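Local coordinates for protein cysteine synthase (Fusobacterium nucleatum subsp. nucleatum strain ATCC 25586, PDB 5XEM) that uses pyridoxal 5'-phosphate to produce hydrogen sulfide by a beta-replacement reaction and probably also makes L-cysteine from O-acetyl-L-serine and sulfide, at residues A[80-85]-A[90-95]; A[210-215]-A[230-235]; A[162-167]-A[186-191]. All blocks are in the same frame, centred on the assembly; numbering follows the deposited sequence.

Interaction 1: A[80-85]-A[90-95]. With ACT (acetate ion), chain E.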
loop_
_atom_site.group_PDB
_atom_site.type_symbol
_atom_site.label_atom_id
_atom_site.label_comp_id
_atom_site.label_asym_id
_atom_site.label_seq_id
_atom_site.Cartn_x
_atom_site.Cartn_y
_atom_site.Cartn_z
ATOM N N GLY A 80 -1.147 12.118 3.188
ATOM C CA GLY A 80 -2.589 12.137 3.063
ATOM C C GLY A 80 -3.142 13.439 2.481
ATOM O O GLY A 80 -3.993 13.425 1.611
ATOM N N LEU A 81 -2.660 14.565 2.968
ATOM C CA LEU A 81 -2.988 15.863 2.386
ATOM C C LEU A 81 -2.554 15.974 0.942
ATOM O O LEU A 81 -3.308 16.463 0.117
ATOM C CB LEU A 81 -2.371 17.004 3.198
ATOM C CG LEU A 81 -2.989 17.261 4.558
ATOM C CD1 LEU A 81 -2.096 18.199 5.366
ATOM C CD2 LEU A 81 -4.398 17.837 4.394
ATOM N N ALA A 82 -1.374 15.459 0.623
ATOM C CA ALA A 82 -0.853 15.552 -0.751
ATOM C C ALA A 82 -1.752 14.801 -1.752
ATOM O O ALA A 82 -2.085 15.312 -2.815
ATOM C CB ALA A 82 0.576 15.050 -0.801
ATOM N N MET A 83 -2.181 13.606 -1.365
ATOM C CA MET A 83 -3.007 12.753 -2.226
ATOM C C MET A 83 -4.353 13.439 -2.443
ATOM O O MET A 83 -4.854 13.537 -3.578
ATOM C CB MET A 83 -3.182 11.397 -1.572
ATOM C CG MET A 83 -4.105 10.465 -2.318
ATOM S SD MET A 83 -4.432 8.956 -1.393
ATOM C CE MET A 83 -5.437 9.658 -0.082
ATOM N N ILE A 84 -4.945 13.944 -1.362
ATOM C CA ILE A 84 -6.239 14.608 -1.476
ATOM C C ILE A 84 -6.153 15.921 -2.285
ATOM O O ILE A 84 -6.997 16.182 -3.152
ATOM C CB ILE A 84 -6.864 14.815 -0.111
ATOM C CG1 ILE A 84 -7.289 13.444 0.446
ATOM C CG2 ILE A 84 -8.042 15.795 -0.208
ATOM C CD1 ILE A 84 -7.448 13.456 1.948
ATOM N N CYS A 85 -5.100 16.693 -2.048
ATOM C CA CYS A 85 -4.890 17.954 -2.785
ATOM C C CYS A 85 -4.592 17.705 -4.258
ATOM O O CYS A 85 -4.972 18.516 -5.119
ATOM C CB CYS A 85 -3.793 18.782 -2.152
ATOM S SG CYS A 85 -4.278 19.522 -0.568
ATOM N N TYR A 90 -5.611 21.494 -5.199
ATOM C CA TYR A 90 -5.141 22.545 -4.307
ATOM C C TYR A 90 -3.629 22.534 -4.224
ATOM O O TYR A 90 -3.016 21.459 -4.153
ATOM C CB TYR A 90 -5.722 22.336 -2.898
ATOM C CG TYR A 90 -7.233 22.367 -2.779
ATOM C CD1 TYR A 90 -7.989 23.263 -3.497
ATOM C CD2 TYR A 90 -7.894 21.546 -1.862
ATOM C CE1 TYR A 90 -9.367 23.311 -3.361
ATOM C CE2 TYR A 90 -9.278 21.588 -1.706
ATOM C CZ TYR A 90 -10.005 22.486 -2.465
ATOM O OH TYR A 90 -11.366 22.569 -2.355
ATOM N N LYS A 91 -3.032 23.716 -4.149
ATOM C CA LYS A 91 -1.590 23.855 -3.916
ATOM C C LYS A 91 -1.279 23.573 -2.440
ATOM O O LYS A 91 -1.913 24.166 -1.561
ATOM C CB LYS A 91 -1.150 25.249 -4.288
ATOM C CG LYS A 91 0.319 25.565 -4.090
ATOM C CD LYS A 91 0.603 26.981 -4.567
ATOM C CE LYS A 91 1.956 27.510 -4.114
ATOM N NZ LYS A 91 2.265 28.822 -4.742
ATOM N N LEU A 92 -0.319 22.673 -2.183
ATOM C CA LEU A 92 0.036 22.218 -0.835
ATOM C C LEU A 92 1.526 22.515 -0.600
ATOM O O LEU A 92 2.357 22.279 -1.501
ATOM C CB LEU A 92 -0.207 20.700 -0.712
ATOM C CG LEU A 92 0.187 20.030 0.628
ATOM C CD1 LEU A 92 -0.663 20.563 1.788
ATOM C CD2 LEU A 92 0.071 18.504 0.529
ATOM N N LYS A 93 1.836 23.061 0.571
ATOM C CA LYS A 93 3.196 23.211 1.073
ATOM C C LYS A 93 3.265 22.483 2.405
ATOM O O LYS A 93 2.377 22.629 3.240
ATOM C CB LYS A 93 3.564 24.688 1.255
ATOM C CG LYS A 93 3.521 25.532 -0.001
ATOM C CD LYS A 93 4.098 26.913 0.266
ATOM C CE LYS A 93 4.075 27.749 -1.001
ATOM N NZ LYS A 93 5.035 28.898 -0.943
ATOM N N ILE A 94 4.304 21.664 2.584
ATOM C CA ILE A 94 4.475 20.887 3.781
ATOM C C ILE A 94 5.829 21.220 4.416
ATOM O O ILE A 94 6.818 21.422 3.714
ATOM C CB ILE A 94 4.395 19.383 3.454
ATOM C CG1 ILE A 94 2.956 18.997 3.076
ATOM C CG2 ILE A 94 4.966 18.562 4.589
ATOM C CD1 ILE A 94 1.977 19.044 4.207
ATOM N N VAL A 95 5.843 21.319 5.734
ATOM C CA VAL A 95 7.086 21.471 6.509
ATOM C C VAL A 95 7.283 20.227 7.323
ATOM O O VAL A 95 6.371 19.804 8.056
ATOM C CB VAL A 95 7.078 22.679 7.453
ATOM C CG1 VAL A 95 8.441 22.829 8.114
ATOM C CG2 VAL A 95 6.712 23.947 6.673
HETATM C C ACT E . 0.179 20.029 -4.873
HETATM O O ACT E . 0.244 19.960 -6.140
HETATM O OXT ACT E . 0.789 20.951 -4.273
HETATM C CH3 ACT E . -0.633 19.002 -4.114
HETATM O O HOH W 1 -3.016 19.830 -6.386
#

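Interaction 2: A[210-215]-A[230-235]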
loop_
_atom_site.group_PDB
_atom_site.type_symbol
_atom_site.label_atom_id
_atom_site.label_comp_id
_atom_site.label_asym_id
_atom_site.label_seq_id
_atom_site.Cartn_x
_atom_site.Cartn_y
_atom_site.Cartn_z
ATOM N N PRO A 210 9.142 9.963 27.027
ATOM C CA PRO A 210 8.011 9.633 27.855
ATOM C C PRO A 210 7.337 10.865 28.443
ATOM O O PRO A 210 7.255 11.014 29.687
ATOM C CB PRO A 210 8.659 8.783 28.916
ATOM C CG PRO A 210 9.944 9.476 29.160
ATOM C CD PRO A 210 10.391 9.936 27.816
ATOM N N LEU A 211 6.791 11.702 27.564
ATOM C CA LEU A 211 6.206 12.963 27.992
ATOM C C LEU A 211 5.021 12.759 28.933
ATOM O O LEU A 211 4.938 13.434 29.979
ATOM C CB LEU A 211 5.805 13.854 26.799
ATOM C CG LEU A 211 5.187 15.205 27.150
ATOM C CD1 LEU A 211 6.106 15.981 28.079
ATOM C CD2 LEU A 211 4.870 16.026 25.888
ATOM N N LEU A 212 4.106 11.885 28.545
ATOM C CA LEU A 212 2.870 11.665 29.301
ATOM C C LEU A 212 3.143 10.945 30.608
ATOM O O LEU A 212 2.470 11.216 31.633
ATOM C CB LEU A 212 1.861 10.840 28.486
ATOM C CG LEU A 212 1.411 11.423 27.125
ATOM C CD1 LEU A 212 0.406 10.497 26.446
ATOM C CD2 LEU A 212 0.818 12.805 27.311
ATOM N N SER A 213 4.099 10.022 30.597
ATOM C CA SER A 213 4.294 9.125 31.734
ATOM C C SER A 213 5.333 9.669 32.702
ATOM O O SER A 213 5.228 9.417 33.888
ATOM C CB SER A 213 4.647 7.697 31.289
ATOM O OG SER A 213 5.831 7.648 30.505
ATOM N N LYS A 214 6.315 10.419 32.204
ATOM C CA LYS A 214 7.377 10.973 33.067
ATOM C C LYS A 214 7.649 12.447 32.953
ATOM O O LYS A 214 8.472 12.959 33.704
ATOM C CB LYS A 214 8.684 10.211 32.863
ATOM C CG LYS A 214 8.573 8.719 33.140
ATOM C CD LYS A 214 9.929 8.046 33.040
ATOM C CE LYS A 214 9.902 6.606 33.527
ATOM N NZ LYS A 214 11.260 6.257 34.041
ATOM N N GLY A 215 7.011 13.141 32.011
ATOM C CA GLY A 215 7.048 14.592 31.959
ATOM C C GLY A 215 8.300 15.153 31.298
ATOM O O GLY A 215 8.650 16.314 31.534
ATOM N N GLY A 230 6.430 20.986 21.895
ATOM C CA GLY A 230 6.686 21.829 23.080
ATOM C C GLY A 230 5.619 21.720 24.146
ATOM O O GLY A 230 5.500 22.593 25.018
ATOM N N GLY A 231 4.845 20.646 24.099
ATOM C CA GLY A 231 3.800 20.410 25.090
ATOM C C GLY A 231 2.872 19.339 24.560
ATOM O O GLY A 231 3.092 18.812 23.452
ATOM N N ILE A 232 1.848 19.013 25.338
ATOM C CA ILE A 232 0.857 18.026 24.926
ATOM C C ILE A 232 -0.148 18.646 23.946
ATOM O O ILE A 232 -0.715 19.686 24.223
ATOM C CB ILE A 232 0.133 17.428 26.156
ATOM C CG1 ILE A 232 1.143 16.742 27.078
ATOM C CG2 ILE A 232 -0.935 16.428 25.733
ATOM C CD1 ILE A 232 0.579 16.350 28.424
ATOM N N PRO A 233 -0.358 18.024 22.771
ATOM C CA PRO A 233 -1.288 18.631 21.800
ATOM C C PRO A 233 -2.717 18.759 22.316
ATOM O O PRO A 233 -3.149 17.942 23.092
ATOM C CB PRO A 233 -1.230 17.674 20.597
ATOM C CG PRO A 233 0.041 16.899 20.795
ATOM C CD PRO A 233 0.194 16.753 22.282
ATOM N N ALA A 234 -3.432 19.801 21.879
ATOM C CA ALA A 234 -4.800 20.062 22.308
ATOM C C ALA A 234 -5.746 18.915 21.990
ATOM O O ALA A 234 -6.722 18.686 22.708
ATOM C CB ALA A 234 -5.308 21.348 21.638
ATOM N N VAL A 235 -5.477 18.177 20.914
ATOM C CA VAL A 235 -6.357 17.075 20.522
ATOM C C VAL A 235 -6.177 15.770 21.298
ATOM O O VAL A 235 -6.960 14.857 21.116
ATOM C CB VAL A 235 -6.285 16.772 19.000
ATOM C CG1 VAL A 235 -6.800 17.982 18.221
ATOM C CG2 VAL A 235 -4.862 16.402 18.584
#

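Interaction 3: A[162-167]-A[186-191]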
loop_
_atom_site.group_PDB
_atom_site.type_symbol
_atom_site.label_atom_id
_atom_site.label_comp_id
_atom_site.label_asym_id
_atom_site.label_seq_id
_atom_site.Cartn_x
_atom_site.Cartn_y
_atom_site.Cartn_z
ATOM N N GLU A 162 -16.284 3.313 14.680
ATOM C CA GLU A 162 -17.486 2.627 14.191
ATOM C C GLU A 162 -17.152 1.358 13.437
ATOM O O GLU A 162 -17.874 0.362 13.551
ATOM C CB GLU A 162 -18.367 3.552 13.351
ATOM C CG GLU A 162 -19.005 4.701 14.129
ATOM C CD GLU A 162 -20.083 4.280 15.142
ATOM O OE1 GLU A 162 -20.467 3.092 15.196
ATOM O OE2 GLU A 162 -20.539 5.150 15.916
ATOM N N GLU A 163 -16.059 1.377 12.670
ATOM C CA GLU A 163 -15.640 0.212 11.938
ATOM C C GLU A 163 -15.174 -0.884 12.863
ATOM O O GLU A 163 -15.441 -2.054 12.612
ATOM C CB GLU A 163 -14.536 0.586 10.929
ATOM C CG GLU A 163 -14.990 1.605 9.893
ATOM C CD GLU A 163 -13.824 2.183 9.108
ATOM O OE1 GLU A 163 -12.733 1.585 9.189
ATOM O OE2 GLU A 163 -13.996 3.218 8.430
ATOM N N ILE A 164 -14.485 -0.519 13.938
ATOM C CA ILE A 164 -14.042 -1.468 14.951
ATOM C C ILE A 164 -15.267 -2.106 15.631
ATOM O O ILE A 164 -15.339 -3.336 15.756
ATOM C CB ILE A 164 -13.160 -0.766 16.004
ATOM C CG1 ILE A 164 -11.801 -0.386 15.387
ATOM C CG2 ILE A 164 -12.962 -1.654 17.227
ATOM C CD1 ILE A 164 -11.003 0.569 16.295
ATOM N N LEU A 165 -16.231 -1.270 16.019
ATOM C CA LEU A 165 -17.463 -1.753 16.665
ATOM C C LEU A 165 -18.214 -2.696 15.732
ATOM O O LEU A 165 -18.655 -3.792 16.142
ATOM C CB LEU A 165 -18.350 -0.576 17.100
ATOM C CG LEU A 165 -17.797 0.262 18.260
ATOM C CD1 LEU A 165 -18.623 1.526 18.452
ATOM C CD2 LEU A 165 -17.734 -0.567 19.538
ATOM N N LYS A 166 -18.311 -2.309 14.467
ATOM C CA LYS A 166 -19.090 -3.084 13.492
ATOM C C LYS A 166 -18.423 -4.408 13.238
ATOM O O LYS A 166 -19.088 -5.451 13.243
ATOM C CB LYS A 166 -19.270 -2.324 12.166
ATOM C CG LYS A 166 -20.121 -3.060 11.111
ATOM C CD LYS A 166 -20.212 -2.291 9.794
ATOM C CE LYS A 166 -18.977 -2.469 8.909
ATOM N NZ LYS A 166 -17.783 -1.661 9.317
ATOM N N ASP A 167 -17.110 -4.390 13.017
ATOM C CA ASP A 167 -16.398 -5.606 12.587
ATOM C C ASP A 167 -16.297 -6.654 13.696
ATOM O O ASP A 167 -16.196 -7.856 13.416
ATOM C CB ASP A 167 -14.992 -5.277 12.073
ATOM C CG ASP A 167 -15.004 -4.656 10.680
ATOM O OD1 ASP A 167 -16.071 -4.653 10.039
ATOM O OD2 ASP A 167 -13.934 -4.175 10.223
ATOM N N SER A 186 -7.492 9.430 20.833
ATOM C CA SER A 186 -8.502 10.140 21.633
ATOM C C SER A 186 -9.876 10.097 20.956
ATOM O O SER A 186 -10.874 9.910 21.616
ATOM C CB SER A 186 -8.063 11.570 21.916
ATOM O OG SER A 186 -6.778 11.574 22.557
ATOM N N GLY A 187 -9.920 10.229 19.629
ATOM C CA GLY A 187 -11.183 10.177 18.929
ATOM C C GLY A 187 -11.783 8.783 18.916
ATOM O O GLY A 187 -12.986 8.602 19.132
ATOM N N THR A 188 -10.948 7.769 18.682
ATOM C CA THR A 188 -11.443 6.412 18.655
ATOM C C THR A 188 -11.886 5.982 20.059
ATOM O O THR A 188 -12.971 5.408 20.203
ATOM C CB THR A 188 -10.394 5.440 18.119
ATOM O OG1 THR A 188 -9.849 5.965 16.892
ATOM C CG2 THR A 188 -11.015 4.050 17.877
ATOM N N ALA A 189 -11.077 6.295 21.083
ATOM C CA ALA A 189 -11.362 5.870 22.456
ATOM C C ALA A 189 -12.624 6.512 22.982
ATOM O O ALA A 189 -13.359 5.857 23.732
ATOM C CB ALA A 189 -10.194 6.208 23.388
ATOM N N LYS A 190 -12.875 7.776 22.607
ATOM C CA LYS A 190 -14.078 8.495 23.045
ATOM C C LYS A 190 -15.331 7.788 22.561
ATOM O O LYS A 190 -16.254 7.520 23.348
ATOM C CB LYS A 190 -14.073 9.938 22.581
ATOM C CG LYS A 190 -15.260 10.788 23.071
ATOM C CD LYS A 190 -15.061 12.251 22.703
ATOM C CE LYS A 190 -16.248 13.116 23.112
ATOM N NZ LYS A 190 -16.237 14.468 22.487
ATOM N N LYS A 191 -15.347 7.413 21.281
ATOM C CA LYS A 191 -16.504 6.727 20.732
ATOM C C LYS A 191 -16.691 5.362 21.353
ATOM O O LYS A 191 -17.813 4.988 21.737
ATOM C CB LYS A 191 -16.440 6.623 19.202
ATOM C CG LYS A 191 -17.517 5.734 18.571
ATOM C CD LYS A 191 -18.951 6.164 18.848
ATOM C CE LYS A 191 -19.320 7.481 18.192
ATOM N NZ LYS A 191 -19.299 7.477 16.708
#

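Interaction 1: A[80-85]-A[90-95]
Leu-92 supplies the main bump of this contact, pushing its CD2 methyl into the shallow hollow between Leu-81 and Ala-82 on helix 76-88. The fit is close to the backbone: CD2 of Leu-92 lies 3.3 Å from CA of Ala-82, and 3.7 Å from CB of the same alanine. About a quarter-turn round the methyl, CB of Leu-81 stands 3.9 Å from CD2 of Leu-92. With CG anti to the backbone N (chi1 177°), the Leu-92 side chain is carried off the strand and onto the helix. Farther along, CD1 of Leu-81 meets CD1 of Ile-94 at 4.3 Å, a looser touch between branch ends.

At the turn end, the sulfur of Cys-85 is the bump: SG sits against CB of Tyr-90 at 3.9 Å and CB of Leu-92 at 4.2 Å. It also lies at the edge of the tyrosine ring, near its plane, while the phenol OH leaves the contact to bond Glu-58. Tyr-90 N donates to Cys-85 O at 3.0 Å, the bond being bent to 142° at the hydrogen. An acetate ion, probably from the crystallisation liquor, sets its methyl beside CB of Cys-85 and accepts from Leu-92 N through OXT at 2.9 Å.

The segments run antiparallel, at 173°, as the return from helix to strand in the beta-alpha-beta unit 68-97. Chemically, the interior of this join is held by dispersion between aliphatic groups and a thiol; where helix gives way to strand, the protein's share of the polar bonding comes from backbone atoms, with an acetate and a water as further partners.

Interaction 2: A[210-215]-A[230-235]
Ile-232 reaches across to two leucines of the short helix 211-214, and each meets it with a CD2 methyl. Both leucines cross the isoleucine obliquely, but they arrive from different directions. CD2 of Leu-211 touches CG1 of Ile-232 at 4.0 Å, and CD2 of Leu-212 comes to the same CG1 at 4.0 Å. Seen from CG1, the two methyls are separated by about a right angle; Leu-211 CD2 and Leu-212 CD2 stand 5.4 Å apart. The methylene is thus flanked by both neighbours, whereas the terminal methyl goes to Leu-212: CD1 of Ile-232 approaches CD2 of Leu-212 at 3.7 Å, the shortest separation in the contact.

The extended second torsion of Ile-232 (chi2 169°) carries CD1 away from its own backbone and along to Leu-212. Leu-211 projects more directly at the loop, its CG anti to the backbone N (chi1 -180°). Besides the isoleucine, its CD2 methyl lies over the backbone at Gly-231, 4.1 Å from C of that residue.

Around this trio, Leu-211 also packs on Met-227 and Leu-212 on Tyr-236, while Glu-205 accepts from Leu-212 N and bonds the hydroxyl of Ser-213. The glycine-containing loop 230-235 is thereby laid against a one-turn helix near the surface, with the side chain of Leu-212 about 7 Å from Gly-182, a cofactor-binding residue. Since every touch is between carbon atoms, the chemistry supplies dispersion and partial burial of three aliphatic groups, with little directional restraint on how loop and helix sit.

Interaction 3: A[162-167]-A[186-191]
Lys-191 NZ is gripped from several directions: it forms a salt bridge with Glu-162, donating to OE2 at 2.8 Å, and it also bonds the carbonyl O of Tyr-157 and makes a cation-pi contact with that tyrosine. The carboxylate receives the ammonium on the anti side of OE2, with the nitrogen 20° out of the carboxylate plane. Both chains are folded to achieve this. The lysine is bent at three successive torsions, starting with chi2 at 59°, so that it curls round OE2: CD of Lys-191 and OE2 of Glu-162 are 3.5 Å apart, as far as CE of Lys-191 is from that oxygen. The glutamate bends at its second torsion, and the two side chains cross at about a right angle. A charge that is largely buried is thus met by a carboxylate, a carbonyl and a ring, which would be expected to stabilise the ammonium form.

Beside the ion pair the contact turns apolar. CD1 of Ile-164 meets CG2 of Thr-188 at 3.8 Å, the two chains again at roughly right angles, while Thr-188 OG1 turns to the carbonyl of Ser-184 in its own helix. CD1 of Leu-165 lies 4.4 Å from CG of Lys-191, giving the lysine's aliphatic part a hydrophobic neighbour.

The segment axes pass 10.4 Å apart at a crossing angle of -46°. Ile-164 and Thr-188 both rest on Phe-175 of strand 174-178, which links helices 151-167 and 183-195 in the chain. Two helices packed over one strand of the larger sheet are typical of the layered alpha/beta fold of the cysteine synthase family, where the turn into helix 183-195 and its first residues, Gly-182 and Ser-184 among them, bind pyridoxal 5'-phosphate.

Interaction 1 belongs to the four-stranded parallel sheet and interaction 3 to the six-stranded mixed sheet; their centres are about 27 Å apart and their nearest atoms about 14 Å. Interaction 2 is equally distant from interaction 1, but touches interaction 3 where Val-235 O packs on Ser-186 CB at 3.6 Å, joining the loop 230-235 to the helix behind the cofactor-binding turn. All three lie near the bound groups: the side chain of Ile-94 is about 8 Å from the lanthionine ligand, that of Leu-211 likewise about 8 Å, and that of Thr-188 about 8 Å from pyridoxal 5'-phosphate.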